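PDB 3LY1: putative histidinol-phosphate aminotransferase, which binds pyridoxal 5'-phosphate and probably acts as a transaminase of the histidinol-phosphate aminotransferase type. Local coordinates for residues A[165-170]-A[176-181]; A[193-198]-A[205-210]; A[278-283]-A[293-298]. All coordinates share one frame; numbering follows the deposited sequence.

Contact 1: residues A[165-170]-A[176-181]. With PLP (pyridoxal-5'-phosphate), chain E.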
loop_
_atom_site.group_PDB
_atom_site.type_symbol
_atom_site.label_atom_id
_atom_site.label_comp_id
_atom_site.label_asym_id
_atom_site.label_seq_id
_atom_site.Cartn_x
_atom_site.Cartn_y
_atom_site.Cartn_z
ATOM N N PRO A 165 1.978 -2.697 33.210
ATOM C CA PRO A 165 2.340 -1.676 34.196
ATOM C C PRO A 165 3.447 -0.773 33.734
ATOM O O PRO A 165 3.508 0.359 34.173
ATOM C CB PRO A 165 2.846 -2.486 35.410
ATOM C CG PRO A 165 2.334 -3.837 35.229
ATOM C CD PRO A 165 2.240 -4.043 33.729
ATOM N N TRP A 166 4.347 -1.278 32.898
ATOM C CA TRP A 166 5.359 -0.411 32.287
ATOM C C TRP A 166 4.699 0.684 31.444
ATOM O O TRP A 166 5.005 1.869 31.608
ATOM C CB TRP A 166 6.308 -1.239 31.436
ATOM C CG TRP A 166 7.437 -0.467 30.793
ATOM C CD1 TRP A 166 7.960 0.738 31.182
ATOM C CD2 TRP A 166 8.203 -0.889 29.666
ATOM N NE1 TRP A 166 8.999 1.092 30.350
ATOM C CE2 TRP A 166 9.170 0.106 29.415
ATOM C CE3 TRP A 166 8.174 -2.023 28.856
ATOM C CZ2 TRP A 166 10.104 -0.005 28.392
ATOM C CZ3 TRP A 166 9.093 -2.124 27.827
ATOM C CH2 TRP A 166 10.038 -1.122 27.603
ATOM N N ILE A 167 3.755 0.284 30.589
ATOM C CA ILE A 167 3.091 1.246 29.691
ATOM C C ILE A 167 2.221 2.216 30.496
ATOM O O ILE A 167 2.212 3.423 30.245
ATOM C CB ILE A 167 2.262 0.532 28.607
ATOM C CG1 ILE A 167 3.197 -0.321 27.733
ATOM C CG2 ILE A 167 1.420 1.566 27.773
ATOM C CD1 ILE A 167 2.490 -1.111 26.621
ATOM N N ALA A 168 1.521 1.683 31.487
ATOM C CA ALA A 168 0.645 2.471 32.323
ATOM C C ALA A 168 1.441 3.509 33.133
ATOM O O ALA A 168 0.901 4.527 33.506
ATOM C CB ALA A 168 -0.185 1.561 33.233
ATOM N N SER A 169 2.728 3.256 33.389
ATOM C CA SER A 169 3.561 4.189 34.146
ATOM C C SER A 169 3.943 5.423 33.324
ATOM O O SER A 169 4.510 6.351 33.871
ATOM C CB SER A 169 4.829 3.500 34.701
ATOM O OG SER A 169 5.844 3.313 33.718
ATOM N N LYS A 170 3.674 5.421 32.016
ATOM C CA LYS A 170 3.976 6.561 31.138
ATOM C C LYS A 170 5.404 7.118 31.220
ATOM O O LYS A 170 5.600 8.296 31.522
ATOM C CB LYS A 170 2.994 7.701 31.392
ATOM C CG LYS A 170 1.565 7.307 31.075
ATOM C CD LYS A 170 0.585 8.443 31.331
ATOM C CE LYS A 170 -0.816 7.872 31.634
ATOM N NZ LYS A 170 -1.206 6.668 30.768
ATOM N N PHE A 176 5.019 3.335 22.617
ATOM C CA PHE A 176 5.077 1.895 22.567
ATOM C C PHE A 176 4.347 1.475 21.309
ATOM O O PHE A 176 3.209 1.878 21.092
ATOM C CB PHE A 176 4.389 1.260 23.786
ATOM C CG PHE A 176 5.132 1.435 25.053
ATOM C CD1 PHE A 176 4.973 2.587 25.809
ATOM C CD2 PHE A 176 6.035 0.460 25.477
ATOM C CE1 PHE A 176 5.730 2.778 26.979
ATOM C CE2 PHE A 176 6.779 0.637 26.640
ATOM C CZ PHE A 176 6.657 1.792 27.378
ATOM N N ILE A 177 5.006 0.692 20.470
ATOM C CA ILE A 177 4.361 0.018 19.352
ATOM C C ILE A 177 4.251 -1.460 19.727
ATOM O O ILE A 177 5.261 -2.136 19.932
ATOM C CB ILE A 177 5.173 0.141 18.049
ATOM C CG1 ILE A 177 5.406 1.604 17.628
ATOM C CG2 ILE A 177 4.500 -0.657 16.904
ATOM C CD1 ILE A 177 6.508 1.776 16.558
ATOM N N VAL A 178 3.024 -1.974 19.784
ATOM C CA VAL A 178 2.771 -3.342 20.159
ATOM C C VAL A 178 2.176 -4.061 18.957
ATOM O O VAL A 178 1.115 -3.674 18.459
ATOM C CB VAL A 178 1.800 -3.477 21.390
ATOM C CG1 VAL A 178 1.725 -4.918 21.869
ATOM C CG2 VAL A 178 2.215 -2.531 22.553
ATOM N N ASP A 179 2.893 -5.084 18.483
ATOM C CA ASP A 179 2.608 -5.766 17.220
ATOM C C ASP A 179 1.999 -7.113 17.540
ATOM O O ASP A 179 2.697 -8.037 17.953
ATOM C CB ASP A 179 3.913 -5.853 16.377
ATOM C CG ASP A 179 3.714 -6.465 14.993
ATOM O OD1 ASP A 179 2.649 -7.144 14.754
ATOM O OD2 ASP A 179 4.664 -6.284 14.137
ATOM N N GLU A 180 0.679 -7.213 17.363
ATOM C CA GLU A 180 -0.051 -8.412 17.701
ATOM C C GLU A 180 -0.494 -9.178 16.468
ATOM O O GLU A 180 -1.573 -9.762 16.457
ATOM C CB GLU A 180 -1.225 -8.041 18.588
ATOM C CG GLU A 180 -0.761 -7.426 19.944
ATOM C CD GLU A 180 -1.898 -7.126 20.948
ATOM O OE1 GLU A 180 -3.100 -7.409 20.676
ATOM O OE2 GLU A 180 -1.554 -6.602 22.039
ATOM N N ALA A 181 0.363 -9.195 15.437
ATOM C CA ALA A 181 0.129 -9.947 14.194
ATOM C C ALA A 181 -0.408 -11.340 14.473
ATOM O O ALA A 181 -1.376 -11.755 13.846
ATOM C CB ALA A 181 1.433 -10.027 13.365
HETATM N N1 PLP E . 4.519 -8.055 12.165
HETATM C C2 PLP E . 5.059 -9.312 12.351
HETATM C C2A PLP E . 5.485 -9.716 13.740
HETATM C C3 PLP E . 5.220 -10.140 11.240
HETATM O O3 PLP E . 5.769 -11.369 11.420
HETATM C C4 PLP E . 4.830 -9.687 9.960
HETATM C C4A PLP E . 4.873 -10.613 8.772
HETATM O O4A PLP E . 5.928 -11.202 8.601
HETATM C C5 PLP E . 4.295 -8.404 9.792
HETATM C C6 PLP E . 4.165 -7.601 10.926
HETATM C C5A PLP E . 3.876 -7.863 8.443
HETATM O O4P PLP E . 2.811 -8.595 7.807
HETATM P P PLP E . 1.767 -7.866 6.845
HETATM O O1P PLP E . 2.378 -6.706 6.123
HETATM O O2P PLP E . 0.677 -7.468 7.805
HETATM O O3P PLP E . 1.351 -9.005 5.929
#

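Contact 2: residues A[193-198]-A[205-210]. With PLP (pyridoxal-5'-phosphate), chain E.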
loop_
_atom_site.group_PDB
_atom_site.type_symbol
_atom_site.label_atom_id
_atom_site.label_comp_id
_atom_site.label_asym_id
_atom_site.label_seq_id
_atom_site.Cartn_x
_atom_site.Cartn_y
_atom_site.Cartn_z
ATOM N N SER A 193 -4.350 -9.007 24.948
ATOM C CA SER A 193 -4.251 -7.897 23.972
ATOM C C SER A 193 -4.162 -6.557 24.721
ATOM O O SER A 193 -4.786 -6.355 25.791
ATOM C CB SER A 193 -5.402 -7.859 22.964
ATOM O OG SER A 193 -5.299 -6.705 22.121
ATOM N N ILE A 194 -3.347 -5.656 24.183
ATOM C CA ILE A 194 -3.178 -4.334 24.756
ATOM C C ILE A 194 -4.350 -3.431 24.410
ATOM O O ILE A 194 -4.479 -2.340 24.944
ATOM C CB ILE A 194 -1.836 -3.708 24.320
ATOM C CG1 ILE A 194 -1.383 -2.634 25.326
ATOM C CG2 ILE A 194 -1.858 -3.175 22.859
ATOM C CD1 ILE A 194 -0.807 -3.210 26.579
ATOM N N SER A 195 -5.195 -3.878 23.503
ATOM C CA SER A 195 -6.320 -3.086 23.021
ATOM C C SER A 195 -7.179 -2.356 24.077
ATOM O O SER A 195 -7.503 -1.169 23.882
ATOM C CB SER A 195 -7.223 -3.942 22.118
ATOM O OG SER A 195 -8.117 -3.107 21.414
ATOM N N PRO A 196 -7.550 -3.040 25.188
ATOM C CA PRO A 196 -8.372 -2.304 26.143
ATOM C C PRO A 196 -7.672 -1.063 26.753
ATOM O O PRO A 196 -8.368 -0.125 27.133
ATOM C CB PRO A 196 -8.716 -3.353 27.196
ATOM C CG PRO A 196 -8.679 -4.638 26.453
ATOM C CD PRO A 196 -7.494 -4.466 25.527
HETATM N N MSE A 197 -6.335 -1.035 26.829
HETATM C CA MSE A 197 -5.644 0.151 27.347
HETATM C C MSE A 197 -5.875 1.373 26.426
HETATM O O MSE A 197 -5.916 2.512 26.880
HETATM C CB MSE A 197 -4.146 -0.127 27.548
HETATM C CG MSE A 197 -3.836 -1.348 28.442
HETATM SE SE MSE A 197 -4.594 -1.223 30.219
HETATM C CE MSE A 197 -5.966 -2.611 30.170
ATOM N N ILE A 198 -6.059 1.138 25.140
ATOM C CA ILE A 198 -6.341 2.235 24.188
ATOM C C ILE A 198 -7.812 2.688 24.310
ATOM O O ILE A 198 -8.136 3.890 24.347
ATOM C CB ILE A 198 -6.011 1.808 22.742
ATOM C CG1 ILE A 198 -4.512 1.476 22.613
ATOM C CG2 ILE A 198 -6.471 2.906 21.716
ATOM C CD1 ILE A 198 -4.143 0.630 21.355
ATOM N N ILE A 205 0.390 4.317 23.151
ATOM C CA ILE A 205 0.370 2.982 22.565
ATOM C C ILE A 205 -0.152 3.004 21.135
ATOM O O ILE A 205 -1.224 3.550 20.887
ATOM C CB ILE A 205 -0.579 1.997 23.307
ATOM C CG1 ILE A 205 -0.387 2.034 24.815
ATOM C CG2 ILE A 205 -0.414 0.582 22.710
ATOM C CD1 ILE A 205 -1.415 1.176 25.628
ATOM N N ILE A 206 0.597 2.373 20.224
ATOM C CA ILE A 206 0.149 1.995 18.867
ATOM C C ILE A 206 0.065 0.447 18.839
ATOM O O ILE A 206 1.054 -0.265 19.056
ATOM C CB ILE A 206 1.154 2.557 17.764
ATOM C CG1 ILE A 206 1.225 4.088 17.809
ATOM C CG2 ILE A 206 0.830 2.042 16.344
ATOM C CD1 ILE A 206 2.573 4.727 17.172
ATOM N N LEU A 207 -1.137 -0.058 18.628
ATOM C CA LEU A 207 -1.377 -1.465 18.377
ATOM C C LEU A 207 -1.431 -1.674 16.889
ATOM O O LEU A 207 -2.170 -0.983 16.170
ATOM C CB LEU A 207 -2.694 -1.893 18.984
ATOM C CG LEU A 207 -3.250 -3.276 18.677
ATOM C CD1 LEU A 207 -2.241 -4.373 19.068
ATOM C CD2 LEU A 207 -4.561 -3.443 19.409
ATOM N N LEU A 208 -0.674 -2.641 16.421
ATOM C CA LEU A 208 -0.682 -3.008 15.010
ATOM C C LEU A 208 -1.245 -4.401 14.875
ATOM O O LEU A 208 -0.848 -5.337 15.630
ATOM C CB LEU A 208 0.715 -2.965 14.441
ATOM C CG LEU A 208 1.411 -1.607 14.403
ATOM C CD1 LEU A 208 2.786 -1.809 13.916
ATOM C CD2 LEU A 208 0.620 -0.521 13.565
ATOM N N LYS A 209 -2.154 -4.521 13.908
ATOM C CA LYS A 209 -2.775 -5.791 13.587
ATOM C C LYS A 209 -2.865 -5.973 12.078
ATOM O O LYS A 209 -2.675 -5.029 11.301
ATOM C CB LYS A 209 -4.145 -5.938 14.289
ATOM C CG LYS A 209 -3.998 -6.297 15.809
ATOM C CD LYS A 209 -5.318 -6.570 16.525
ATOM C CE LYS A 209 -5.943 -7.893 16.049
ATOM N NZ LYS A 209 -5.235 -9.112 16.594
ATOM N N THR A 210 -3.087 -7.215 11.658
ATOM C CA THR A 210 -3.059 -7.580 10.240
ATOM C C THR A 210 -4.103 -8.660 9.973
ATOM O O THR A 210 -4.440 -9.389 10.875
ATOM C CB THR A 210 -1.676 -8.080 9.807
ATOM O OG1 THR A 210 -1.670 -8.315 8.385
ATOM C CG2 THR A 210 -1.284 -9.338 10.568
HETATM N N1 PLP E . 4.519 -8.055 12.165
HETATM C C2 PLP E . 5.059 -9.312 12.351
HETATM C C2A PLP E . 5.485 -9.716 13.740
HETATM C C3 PLP E . 5.220 -10.140 11.240
HETATM O O3 PLP E . 5.769 -11.369 11.420
HETATM C C4 PLP E . 4.830 -9.687 9.960
HETATM C C4A PLP E . 4.873 -10.613 8.772
HETATM O O4A PLP E . 5.928 -11.202 8.601
HETATM C C5 PLP E . 4.295 -8.404 9.792
HETATM C C6 PLP E . 4.165 -7.601 10.926
HETATM C C5A PLP E . 3.876 -7.863 8.443
HETATM O O4P PLP E . 2.811 -8.595 7.807
HETATM P P PLP E . 1.767 -7.866 6.845
HETATM O O1P PLP E . 2.378 -6.706 6.123
HETATM O O2P PLP E . 0.677 -7.468 7.805
HETATM O O3P PLP E . 1.351 -9.005 5.929
#

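Contact 3: residues A[278-283]-A[293-298]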
loop_
_atom_site.group_PDB
_atom_site.type_symbol
_atom_site.label_atom_id
_atom_site.label_comp_id
_atom_site.label_asym_id
_atom_site.label_seq_id
_atom_site.Cartn_x
_atom_site.Cartn_y
_atom_site.Cartn_z
ATOM N N LYS A 278 5.688 -33.248 18.687
ATOM C CA LYS A 278 5.872 -34.692 18.888
ATOM C C LYS A 278 7.184 -35.144 18.246
ATOM O O LYS A 278 7.963 -35.853 18.863
ATOM C CB LYS A 278 4.688 -35.488 18.300
ATOM C CG LYS A 278 4.634 -36.974 18.710
ATOM C CD LYS A 278 3.462 -37.729 18.055
ATOM C CE LYS A 278 3.687 -39.250 17.983
ATOM N NZ LYS A 278 3.946 -39.846 19.319
ATOM N N ALA A 279 7.433 -34.724 16.996
ATOM C CA ALA A 279 8.706 -35.046 16.304
ATOM C C ALA A 279 9.947 -34.479 17.021
ATOM O O ALA A 279 10.954 -35.185 17.162
ATOM C CB ALA A 279 8.676 -34.611 14.815
ATOM N N LEU A 280 9.878 -33.230 17.491
ATOM C CA LEU A 280 10.998 -32.590 18.199
ATOM C C LEU A 280 11.354 -33.306 19.532
ATOM O O LEU A 280 12.541 -33.525 19.856
ATOM C CB LEU A 280 10.728 -31.089 18.421
ATOM C CG LEU A 280 10.663 -30.246 17.138
ATOM C CD1 LEU A 280 10.127 -28.840 17.443
ATOM C CD2 LEU A 280 12.062 -30.149 16.447
ATOM N N GLU A 281 10.317 -33.637 20.293
ATOM C CA GLU A 281 10.430 -34.471 21.488
ATOM C C GLU A 281 11.056 -35.846 21.230
ATOM O O GLU A 281 11.912 -36.272 21.985
ATOM C CB GLU A 281 9.061 -34.604 22.158
ATOM C CG GLU A 281 8.759 -33.341 22.912
ATOM C CD GLU A 281 7.369 -33.271 23.418
ATOM O OE1 GLU A 281 6.659 -34.309 23.353
ATOM O OE2 GLU A 281 6.983 -32.167 23.877
ATOM N N ASP A 282 10.667 -36.512 20.150
ATOM C CA ASP A 282 11.270 -37.800 19.795
ATOM C C ASP A 282 12.765 -37.615 19.473
ATOM O O ASP A 282 13.579 -38.452 19.794
ATOM C CB ASP A 282 10.577 -38.387 18.582
ATOM C CG ASP A 282 9.136 -38.874 18.883
ATOM O OD1 ASP A 282 8.730 -38.987 20.070
ATOM O OD2 ASP A 282 8.409 -39.134 17.904
ATOM N N LEU A 283 13.097 -36.516 18.813
ATOM C CA LEU A 283 14.470 -36.227 18.393
ATOM C C LEU A 283 15.313 -35.573 19.487
ATOM O O LEU A 283 16.543 -35.366 19.324
ATOM C CB LEU A 283 14.426 -35.316 17.160
ATOM C CG LEU A 283 13.838 -35.951 15.901
ATOM C CD1 LEU A 283 13.645 -34.853 14.845
ATOM C CD2 LEU A 283 14.776 -37.070 15.448
ATOM N N ASN A 293 1.833 -19.199 14.652
ATOM C CA ASN A 293 1.699 -20.263 13.634
ATOM C C ASN A 293 3.077 -20.735 13.124
ATOM O O ASN A 293 3.265 -21.022 11.935
ATOM C CB ASN A 293 0.741 -19.820 12.500
ATOM C CG ASN A 293 1.240 -18.618 11.698
ATOM O OD1 ASN A 293 2.204 -17.966 12.070
ATOM N ND2 ASN A 293 0.569 -18.339 10.567
ATOM N N PHE A 294 4.036 -20.809 14.051
ATOM C CA PHE A 294 5.407 -21.253 13.754
ATOM C C PHE A 294 6.108 -21.714 15.037
ATOM O O PHE A 294 5.657 -21.383 16.131
ATOM C CB PHE A 294 6.233 -20.127 13.125
ATOM C CG PHE A 294 6.205 -18.825 13.930
ATOM C CD1 PHE A 294 5.179 -17.912 13.746
ATOM C CD2 PHE A 294 7.199 -18.530 14.838
ATOM C CE1 PHE A 294 5.132 -16.729 14.464
ATOM C CE2 PHE A 294 7.188 -17.335 15.555
ATOM C CZ PHE A 294 6.138 -16.441 15.380
ATOM N N VAL A 295 7.193 -22.482 14.900
ATOM C CA VAL A 295 7.917 -23.001 16.048
ATOM C C VAL A 295 9.391 -22.694 15.842
ATOM O O VAL A 295 9.936 -22.822 14.705
ATOM C CB VAL A 295 7.692 -24.547 16.222
ATOM C CG1 VAL A 295 8.646 -25.164 17.339
ATOM C CG2 VAL A 295 6.240 -24.873 16.494
ATOM N N PHE A 296 10.028 -22.240 16.913
ATOM C CA PHE A 296 11.442 -21.958 16.894
ATOM C C PHE A 296 12.081 -23.115 17.645
ATOM O O PHE A 296 11.738 -23.375 18.790
ATOM C CB PHE A 296 11.714 -20.601 17.552
ATOM C CG PHE A 296 12.999 -19.928 17.116
ATOM C CD1 PHE A 296 13.213 -19.579 15.788
ATOM C CD2 PHE A 296 13.939 -19.542 18.066
ATOM C CE1 PHE A 296 14.376 -18.892 15.397
ATOM C CE2 PHE A 296 15.117 -18.848 17.675
ATOM C CZ PHE A 296 15.321 -18.532 16.355
ATOM N N HIS A 297 12.939 -23.871 16.973
ATOM C CA HIS A 297 13.648 -24.993 17.613
ATOM C C HIS A 297 15.137 -25.025 17.301
ATOM O O HIS A 297 15.611 -24.410 16.320
ATOM C CB HIS A 297 12.990 -26.330 17.309
ATOM C CG HIS A 297 13.222 -26.874 15.923
ATOM N ND1 HIS A 297 14.339 -27.612 15.593
ATOM C CD2 HIS A 297 12.434 -26.875 14.816
ATOM C CE1 HIS A 297 14.236 -28.034 14.335
ATOM N NE2 HIS A 297 13.085 -27.602 13.839
ATOM N N GLN A 298 15.850 -25.751 18.165
ATOM C CA GLN A 298 17.288 -25.830 18.114
ATOM C C GLN A 298 17.730 -26.884 17.116
ATOM O O GLN A 298 16.968 -27.794 16.775
ATOM C CB GLN A 298 17.835 -26.157 19.513
ATOM C CG GLN A 298 19.281 -25.766 19.712
ATOM C CD GLN A 298 19.789 -26.090 21.127
ATOM O OE1 GLN A 298 19.051 -25.987 22.092
ATOM N NE2 GLN A 298 21.051 -26.485 21.229
#

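Contact 1: residues A[165-170]-A[176-181]
W166 carries its indole anti to the backbone N (chi1 -178°), while F176 has its ring anti to its own carbonyl carbon (chi1 -71°); these two settings bring an edge of the phenyl group against the broad face of the indole. The result is a T-shaped pair, with the ring planes at 85° and the centroid of the six-membered ring of W166 4.8 Å from that of the F176 ring. F176 CE2 stands over the centre of the six-membered ring of W166, and F176 CZ lies beside the ring junction, 3.6 Å from W166 CE2. One face of the same phenyl ring is taken by I167: its CG1 sits 3.6 Å from the F176 ring centroid, a CH-pi contact over the middle of the ring. F176 is thus gripped on a face and at an edge by consecutive residues of one helical turn, an arrangement that should restrict rotation of the ring. Farther along, I167 CD1 makes a looser contact with V178 CG2 at 4.3 Å.

Past these apolar residues the strand enters the cofactor site. D179 OD2 accepts a hydrogen bond from the pyridine N1 of PLP at 2.7 Å and is also bonded to Y146 OH; this bond to the ring nitrogen, characteristic of fold-type I aminotransferases, would favour a protonated pyridine. D179 OD1 accepts from A181 N, two residues on, in an Asx turn, which helps fix the carboxylate.

Helix 160-168 and strand 174-179 are the last two elements of a beta-alpha-beta unit begun by strand 143-148. W166 is also covered by helix 129-137, and strand 205-210 flanks strand 174-179 across from strand 143-148.

Contact 2: residues A[193-198]-A[205-210]
I194, leading into a very short helix, meets I205 of a strand on which that helix packs almost wholly through aliphatic groups, although polar bonds secure the turn before it. I194 CG1 lies 3.8 Å from I205 CD1, while its CG2 sits between I205 CG2 and L207 CD1, 4.0 Å from each. With CG1 anti to the backbone N (chi1 -157°), the CG2 methyl is left between that N and the carbonyl carbon, the side from which it reaches L207. The end of I205 is also met by the selenomethionine M197, whose CB comes within 3.6 Å of I205 CD1.

Four residues after I194, I198 lays its CD1 between the two strand residues, 3.8 Å from L207 CB and 4.0 Å from I205 CG2. The alternation is that of a beta strand: I205 and L207 face helix 195-199, whereas I206 and L208 are turned to helix 76-88 across the sheet. This is the helix-to-strand half of a beta-alpha-beta crossover in the large PLP-binding domain, following strand 174-179.

The turn leading into the helix is held by S193, whose OG accepts a capping bond from S195 N at 3.1 Å and is itself bonded to E180 OE1. E180 OE2 takes a hydrogen bond from I194 N, so one carboxylate holds two adjacent residues in this turn. S195 CB rests against L207 CD2, while its hydroxyl is bonded to H64 ND1. Where strand 205-210 ends, T210 OG1 donates to O2P of the PLP phosphate at 2.6 Å and is also bonded to S212 OG.

Contact 3: residues A[278-283]-A[293-298]
V295 is the first residue of the strand to touch the helix, its CG1 meeting L280 CD1 tip to tip at 4.0 Å. Its side chain also rests on L276 and L277, one turn earlier in helix 259-283, so the valine is set against successive turns of that helix. F296, next along, points away from L280, and its ring meets that of W327.

H297 returns to the helix side and makes the closer contact. Its CG lies between the backbone N and the carbonyl carbon (chi1 75°), which presents a face of the imidazole to L280. L280 CD2 stands 3.5 Å from the H297 ring centroid, 8° off the normal, as a CH-pi contact over the centre of the ring. The second methyl, L280 CD1, touches H297 CB at 3.8 Å, so one methyl covers the ring and the other rests against the base of the side chain. A bond near the ring plane helps to hold the rotation of the imidazole: H297 ND1 donates to Q298 O at 2.9 Å, approaching from above the carbonyl plane.

L280 also touches M345 of helix 335-350, and both V295 and H297 lie beside strand 327-331, the antiparallel partner of strand 294-298. Two helices packed on an antiparallel strand pair in this way are consistent with the small C-terminal domain of fold-type I PLP-dependent aminotransferases.

In the fold
The three contacts follow one another along the chain, each closing before the next opens. Contacts 1 and 2 are neighbours, their centres 8 Å apart, because strands 174-179 and 205-210 lie side by side in the seven-stranded mixed sheet; V178 N to I206 O, at 2.7 Å, is a probable hydrogen bond between them. Both reach PLP, from strands that end at the cofactor. Contact 3 belongs to the separate two-stranded antiparallel sheet, its centre about 30 Å from either of the others and without touching them. The V295 side chain is nevertheless about 11 Å from that of Y182, a PLP-binding residue, so the two sheets approach the cofactor region from different parts of the fold.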